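Local coordinates for photosystem II extrinsic protein V (Arthrospira maxima, PDB 1F1C) that binds one heme c covalently as an electron-transfer cytochrome and, as an extrinsic lumenal subunit of photosystem II, probably stabilises the oxygen-evolving complex, at residues A[73-78]-A[91-96]; A[3-8]-A[121-126]. One frame throughout, in Å; residues are numbered along the deposited sequence.

Interaction 1. Residues A[73-78]-A[91-96]; sequences YIKNPT and PSLKSS. With HEC (heme c), chain C.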
# COMPACT_ATOMS: atom_id res chain seq x y z
N TYR A 73 -15.27 -3.30 1.13
CA TYR A 73 -14.00 -2.80 0.65
C TYR A 73 -13.03 -2.47 1.77
O TYR A 73 -11.86 -2.84 1.71
CB TYR A 73 -14.20 -1.56 -0.23
CG TYR A 73 -12.92 -1.17 -0.91
CD1 TYR A 73 -12.56 -1.75 -2.13
CD2 TYR A 73 -12.02 -0.31 -0.29
CE1 TYR A 73 -11.32 -1.48 -2.72
CE2 TYR A 73 -10.78 -0.05 -0.86
CZ TYR A 73 -10.44 -0.63 -2.07
OH TYR A 73 -9.21 -0.34 -2.63
N ILE A 74 -13.50 -1.75 2.78
CA ILE A 74 -12.64 -1.37 3.90
C ILE A 74 -12.25 -2.59 4.70
O ILE A 74 -11.13 -2.69 5.21
CB ILE A 74 -13.31 -0.35 4.81
CG1 ILE A 74 -13.67 0.89 4.00
CG2 ILE A 74 -12.37 0.01 5.96
CD1 ILE A 74 -14.65 1.83 4.70
N LYS A 75 -13.17 -3.53 4.83
CA LYS A 75 -12.90 -4.76 5.56
C LYS A 75 -11.95 -5.65 4.75
O LYS A 75 -11.11 -6.37 5.31
CB LYS A 75 -14.20 -5.52 5.82
CG LYS A 75 -15.13 -4.84 6.81
CD LYS A 75 -16.54 -5.42 6.77
CE LYS A 75 -16.57 -6.89 7.13
NZ LYS A 75 -16.12 -7.12 8.53
N ASN A 76 -12.07 -5.60 3.42
CA ASN A 76 -11.26 -6.44 2.56
C ASN A 76 -10.89 -5.75 1.25
O ASN A 76 -11.42 -6.09 0.19
CB ASN A 76 -12.02 -7.73 2.27
CG ASN A 76 -11.14 -8.80 1.67
OD1 ASN A 76 -11.64 -9.74 1.06
ND2 ASN A 76 -9.83 -8.67 1.86
N PRO A 77 -9.97 -4.78 1.31
CA PRO A 77 -9.53 -4.03 0.12
C PRO A 77 -8.98 -4.89 -1.03
O PRO A 77 -8.20 -5.82 -0.81
CB PRO A 77 -8.46 -3.10 0.70
CG PRO A 77 -8.94 -2.86 2.09
CD PRO A 77 -9.37 -4.23 2.53
N THR A 78 -9.39 -4.56 -2.25
CA THR A 78 -8.92 -5.28 -3.44
C THR A 78 -8.64 -4.27 -4.57
O THR A 78 -9.21 -3.18 -4.58
CB THR A 78 -9.96 -6.27 -3.96
OG1 THR A 78 -11.02 -5.54 -4.59
CG2 THR A 78 -10.52 -7.12 -2.83
N PRO A 91 -5.35 0.53 3.85
CA PRO A 91 -6.03 0.55 5.15
C PRO A 91 -7.21 -0.42 5.20
O PRO A 91 -8.03 -0.47 4.29
CB PRO A 91 -6.45 2.01 5.28
CG PRO A 91 -5.29 2.73 4.66
CD PRO A 91 -5.06 1.90 3.40
N SER A 92 -7.26 -1.19 6.28
CA SER A 92 -8.29 -2.19 6.52
C SER A 92 -8.14 -2.62 7.97
O SER A 92 -7.22 -2.18 8.65
CB SER A 92 -8.09 -3.41 5.61
OG SER A 92 -6.93 -4.13 5.98
N LEU A 93 -9.02 -3.50 8.43
CA LEU A 93 -8.98 -3.97 9.81
C LEU A 93 -7.87 -4.99 10.04
O LEU A 93 -7.46 -5.22 11.17
CB LEU A 93 -10.34 -4.54 10.22
CG LEU A 93 -11.42 -3.46 10.34
CD1 LEU A 93 -12.80 -4.09 10.47
CD2 LEU A 93 -11.11 -2.57 11.53
N LYS A 94 -7.39 -5.60 8.96
CA LYS A 94 -6.32 -6.58 9.07
C LYS A 94 -5.02 -5.88 8.68
O LYS A 94 -3.98 -6.51 8.49
CB LYS A 94 -6.59 -7.76 8.14
CG LYS A 94 -6.56 -7.40 6.66
CD LYS A 94 -6.97 -8.57 5.78
CE LYS A 94 -8.44 -8.91 5.96
NZ LYS A 94 -8.88 -9.96 4.99
N SER A 95 -5.11 -4.57 8.56
CA SER A 95 -3.98 -3.73 8.16
C SER A 95 -3.68 -2.65 9.21
O SER A 95 -2.82 -1.79 9.00
CB SER A 95 -4.33 -3.08 6.81
OG SER A 95 -3.33 -2.19 6.38
N SER A 96 -4.39 -2.71 10.33
CA SER A 96 -4.24 -1.73 11.41
C SER A 96 -2.83 -1.65 11.99
O SER A 96 -2.54 -0.77 12.80
CB SER A 96 -5.24 -2.04 12.53
OG SER A 96 -5.11 -3.38 12.97
FE HEC C . -8.22 4.00 -0.35
CHA HEC C . -8.86 2.71 -3.43
CHB HEC C . -11.65 3.90 0.35
CHC HEC C . -7.70 5.07 2.84
CHD HEC C . -4.99 4.55 -1.19
NA HEC C . -9.86 3.37 -1.30
C1A HEC C . -9.94 2.85 -2.56
C2A HEC C . -11.31 2.61 -2.90
C3A HEC C . -12.08 2.93 -1.86
C4A HEC C . -11.19 3.45 -0.88
CMA HEC C . -13.56 2.63 -1.64
CAA HEC C . -11.82 2.04 -4.19
CBA HEC C . -11.97 3.21 -5.13
CGA HEC C . -12.67 2.80 -6.40
O1A HEC C . -12.96 1.60 -6.56
O2A HEC C . -12.93 3.68 -7.24
NB HEC C . -9.39 4.37 1.24
C1B HEC C . -10.80 4.31 1.35
C2B HEC C . -11.24 4.58 2.67
C3B HEC C . -10.13 4.78 3.40
C4B HEC C . -8.99 4.71 2.51
CMB HEC C . -12.67 4.66 3.19
CAB HEC C . -10.09 4.96 4.79
CBB HEC C . -10.52 3.96 5.68
NC HEC C . -6.70 4.69 0.59
C1C HEC C . -6.65 5.12 1.91
C2C HEC C . -5.35 5.58 2.26
C3C HEC C . -4.55 5.39 1.17
C4C HEC C . -5.42 4.87 0.11
CMC HEC C . -4.94 6.24 3.57
CAC HEC C . -3.19 5.78 1.07
CBC HEC C . -2.19 5.25 1.95
ND HEC C . -7.14 3.64 -1.94
C1D HEC C . -5.79 3.89 -2.12
C2D HEC C . -5.35 3.47 -3.40
C3D HEC C . -6.43 2.96 -4.02
C4D HEC C . -7.55 3.09 -3.13
CMD HEC C . -3.97 3.76 -4.03
CAD HEC C . -6.45 2.27 -5.39
CBD HEC C . -6.15 0.77 -5.30
CGD HEC C . -6.25 0.06 -6.64
O1D HEC C . -7.36 -0.05 -7.19
O2D HEC C . -5.21 -0.39 -7.16
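The pyrrolidine of P77 lies against the CB of S92, with P77 CD only 3.4 Å from S92 CB, tighter than usual for two carbons. P77 CG also reaches the P91 carbonyl oxygen, so the ring edge touches both residues. Near the end of helix 67-75 the I74 carbonyl faces the same serine: S92 CA lies 3.2 Å from I74 O in a CA-H...O contact with an angle of 130° at the hydrogen. K94 bends at chi3 (68°) and brings CE to 3.7 Å from K75 O, while its chain and the N76 side chain cross obliquely.

Toward the heme, Y73 holds CG anti to its backbone N (chi1 -171°), and its ring is sandwiched. P77 CA stands 4.1 Å above the centre of one face; the opposite face meets heme c, with Y73 CE2 3.4 Å from heme C2A. H90, one of the two axial ligands, precedes P91 and meets this ring edge-to-face. An alanine in place of Y73 would probably open a gap between P77 and the porphyrin and leave H90 without its aromatic neighbour. P91 CG touches the porphyrin too, 3.7 Å from heme C2C.

K75 forms a salt bridge with E107. No hydrogen bond crosses between 73-78 and 91-96; the contact rests largely on close van der Waals approach of carbons to carbonyl oxygens, with one CA-H...O contact, beside the heme pocket.

Interaction 2. Residues A[3-8]-A[121-126]; sequences EELRTF and PKVRGE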
# COMPACT_ATOMS: atom_id res chain seq x y z
N GLU A 3 -34.14 14.20 3.68
CA GLU A 3 -34.01 12.76 3.84
C GLU A 3 -33.76 12.11 2.49
O GLU A 3 -33.35 10.95 2.40
CB GLU A 3 -35.29 12.19 4.47
CG GLU A 3 -35.59 12.73 5.85
CD GLU A 3 -36.72 11.98 6.52
OE1 GLU A 3 -36.59 10.75 6.72
OE2 GLU A 3 -37.75 12.62 6.86
N GLU A 4 -34.02 12.87 1.43
CA GLU A 4 -33.83 12.38 0.07
C GLU A 4 -32.34 12.22 -0.26
O GLU A 4 -31.90 11.17 -0.71
CB GLU A 4 -34.48 13.33 -0.93
CG GLU A 4 -34.35 12.89 -2.37
CD GLU A 4 -34.80 11.45 -2.57
OE1 GLU A 4 -35.96 11.13 -2.23
OE2 GLU A 4 -33.98 10.64 -3.06
N LEU A 5 -31.57 13.28 -0.02
CA LEU A 5 -30.15 13.24 -0.30
C LEU A 5 -29.48 12.17 0.56
O LEU A 5 -28.46 11.60 0.17
CB LEU A 5 -29.51 14.59 -0.00
CG LEU A 5 -29.95 15.76 -0.89
CD1 LEU A 5 -29.34 17.04 -0.35
CD2 LEU A 5 -29.52 15.53 -2.34
N ARG A 6 -30.08 11.90 1.72
CA ARG A 6 -29.55 10.93 2.66
C ARG A 6 -30.06 9.51 2.42
O ARG A 6 -29.96 8.66 3.31
CB ARG A 6 -29.85 11.38 4.09
CG ARG A 6 -29.11 12.66 4.48
CD ARG A 6 -29.87 13.49 5.50
NE ARG A 6 -30.18 12.74 6.71
CZ ARG A 6 -31.41 12.54 7.17
NH1 ARG A 6 -32.46 13.04 6.52
NH2 ARG A 6 -31.59 11.84 8.28
N THR A 7 -30.60 9.26 1.23
CA THR A 7 -31.09 7.94 0.86
C THR A 7 -30.04 7.33 -0.07
O THR A 7 -29.79 7.86 -1.15
CB THR A 7 -32.43 8.02 0.09
OG1 THR A 7 -33.44 8.64 0.90
CG2 THR A 7 -32.90 6.62 -0.29
N PHE A 8 -29.42 6.22 0.35
CA PHE A 8 -28.40 5.58 -0.47
C PHE A 8 -28.72 4.12 -0.69
O PHE A 8 -29.53 3.54 0.02
CB PHE A 8 -27.03 5.66 0.19
CG PHE A 8 -26.75 6.97 0.85
CD1 PHE A 8 -27.10 7.18 2.17
CD2 PHE A 8 -26.15 8.01 0.14
CE1 PHE A 8 -26.87 8.41 2.79
CE2 PHE A 8 -25.91 9.24 0.74
CZ PHE A 8 -26.28 9.45 2.07
N PRO A 121 -20.70 13.39 -3.68
CA PRO A 121 -21.08 13.86 -5.02
C PRO A 121 -22.50 14.45 -5.07
O PRO A 121 -22.81 15.32 -5.88
CB PRO A 121 -20.92 12.61 -5.88
CG PRO A 121 -21.15 11.47 -4.90
CD PRO A 121 -20.43 11.94 -3.66
N LYS A 122 -23.38 13.99 -4.19
CA LYS A 122 -24.75 14.51 -4.16
C LYS A 122 -24.76 15.97 -3.71
O LYS A 122 -25.69 16.72 -4.03
CB LYS A 122 -25.63 13.70 -3.20
CG LYS A 122 -25.83 12.23 -3.58
CD LYS A 122 -26.69 11.51 -2.54
CE LYS A 122 -27.06 10.10 -2.99
NZ LYS A 122 -27.79 10.13 -4.29
N VAL A 123 -23.73 16.38 -2.97
CA VAL A 123 -23.65 17.75 -2.48
C VAL A 123 -22.50 18.57 -3.07
O VAL A 123 -22.58 19.80 -3.15
CB VAL A 123 -23.56 17.78 -0.91
CG1 VAL A 123 -24.92 17.46 -0.30
CG2 VAL A 123 -22.55 16.76 -0.42
N ARG A 124 -21.44 17.92 -3.52
CA ARG A 124 -20.33 18.67 -4.09
C ARG A 124 -20.24 18.51 -5.59
O ARG A 124 -19.32 19.06 -6.23
CB ARG A 124 -19.00 18.22 -3.48
CG ARG A 124 -18.79 18.72 -2.09
CD ARG A 124 -17.55 18.12 -1.51
NE ARG A 124 -17.41 18.48 -0.11
CZ ARG A 124 -16.59 17.88 0.75
NH1 ARG A 124 -15.83 16.86 0.35
NH2 ARG A 124 -16.55 18.28 2.02
N GLY A 125 -21.17 17.75 -6.15
CA GLY A 125 -21.17 17.51 -7.58
C GLY A 125 -19.85 16.94 -8.08
O GLY A 125 -19.34 15.98 -7.53
N GLU A 126 -19.30 17.56 -9.11
CA GLU A 126 -18.05 17.10 -9.70
C GLU A 126 -16.81 17.61 -8.97
O GLU A 126 -15.69 17.32 -9.38
CB GLU A 126 -17.99 17.50 -11.16
CG GLU A 126 -18.97 16.76 -12.04
CD GLU A 126 -19.22 17.48 -13.34
OE1 GLU A 126 -18.23 17.87 -14.00
OE2 GLU A 126 -20.40 17.66 -13.71
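The F8 ring receives the end of K122 at a slant: K122 CE lies 3.9 Å from F8 CD2, and K122 CD is 4.1 Å from F8 CE2. The ring is also touched by L19 and by L118 and L119 of helix 107-124, consistent with its burial in an otherwise superficial contact. The other flat group, the R6 guanidinium, sits within the 3-8 segment and has E3 N at its edge, in the plane of the group.

K122 starts with CG anti to its carbonyl carbon and runs extended as far as CE, passing L5 O, from which CD stands 3.2 Å. The bend at chi4 (-58°) then turns NZ away from L5 O. The carboxylate of E4 is the opposite charge nearby, but E4 OE2 and K122 NZ are 6.3 Å apart, so any attraction is probably long-range.

In the fold, the N-terminal arm makes a type I beta turn from E4 to T7, then enters strand 7-9, which pairs antiparallel with strand 16-18; the partner across the contact is the last turn of the C-terminal helix, 107-124. The turn is closed by T7 N to E4 O at 3.0 Å, and T7 OG1 donates to E3 O over 2.8 Å with a C=O...donor angle of 145°. Across the contact, L5 CD1 meets V123 CG1 at 4.4 Å, and V123 also touches L1.

How the interactions relate
Interactions 1 and 2 lie on opposite sides of the chain's centre, their own centres 25 Å apart and their nearest atoms about 14 Å apart, so they do not touch. Helix 107-124 relates them: near its start E107 and L110 meet residues of interaction 1, while L118, L119 and then K122 and V123 bring its far end to interaction 2. Along the sequence, 73-78 and 91-96 both fall between the two segments of interaction 2. Their relation to the cofactor differs: interaction 1 touches heme c directly, next to H90, an axial ligand, whereas the F8 side chain in interaction 2 is about 14 Å from a heme.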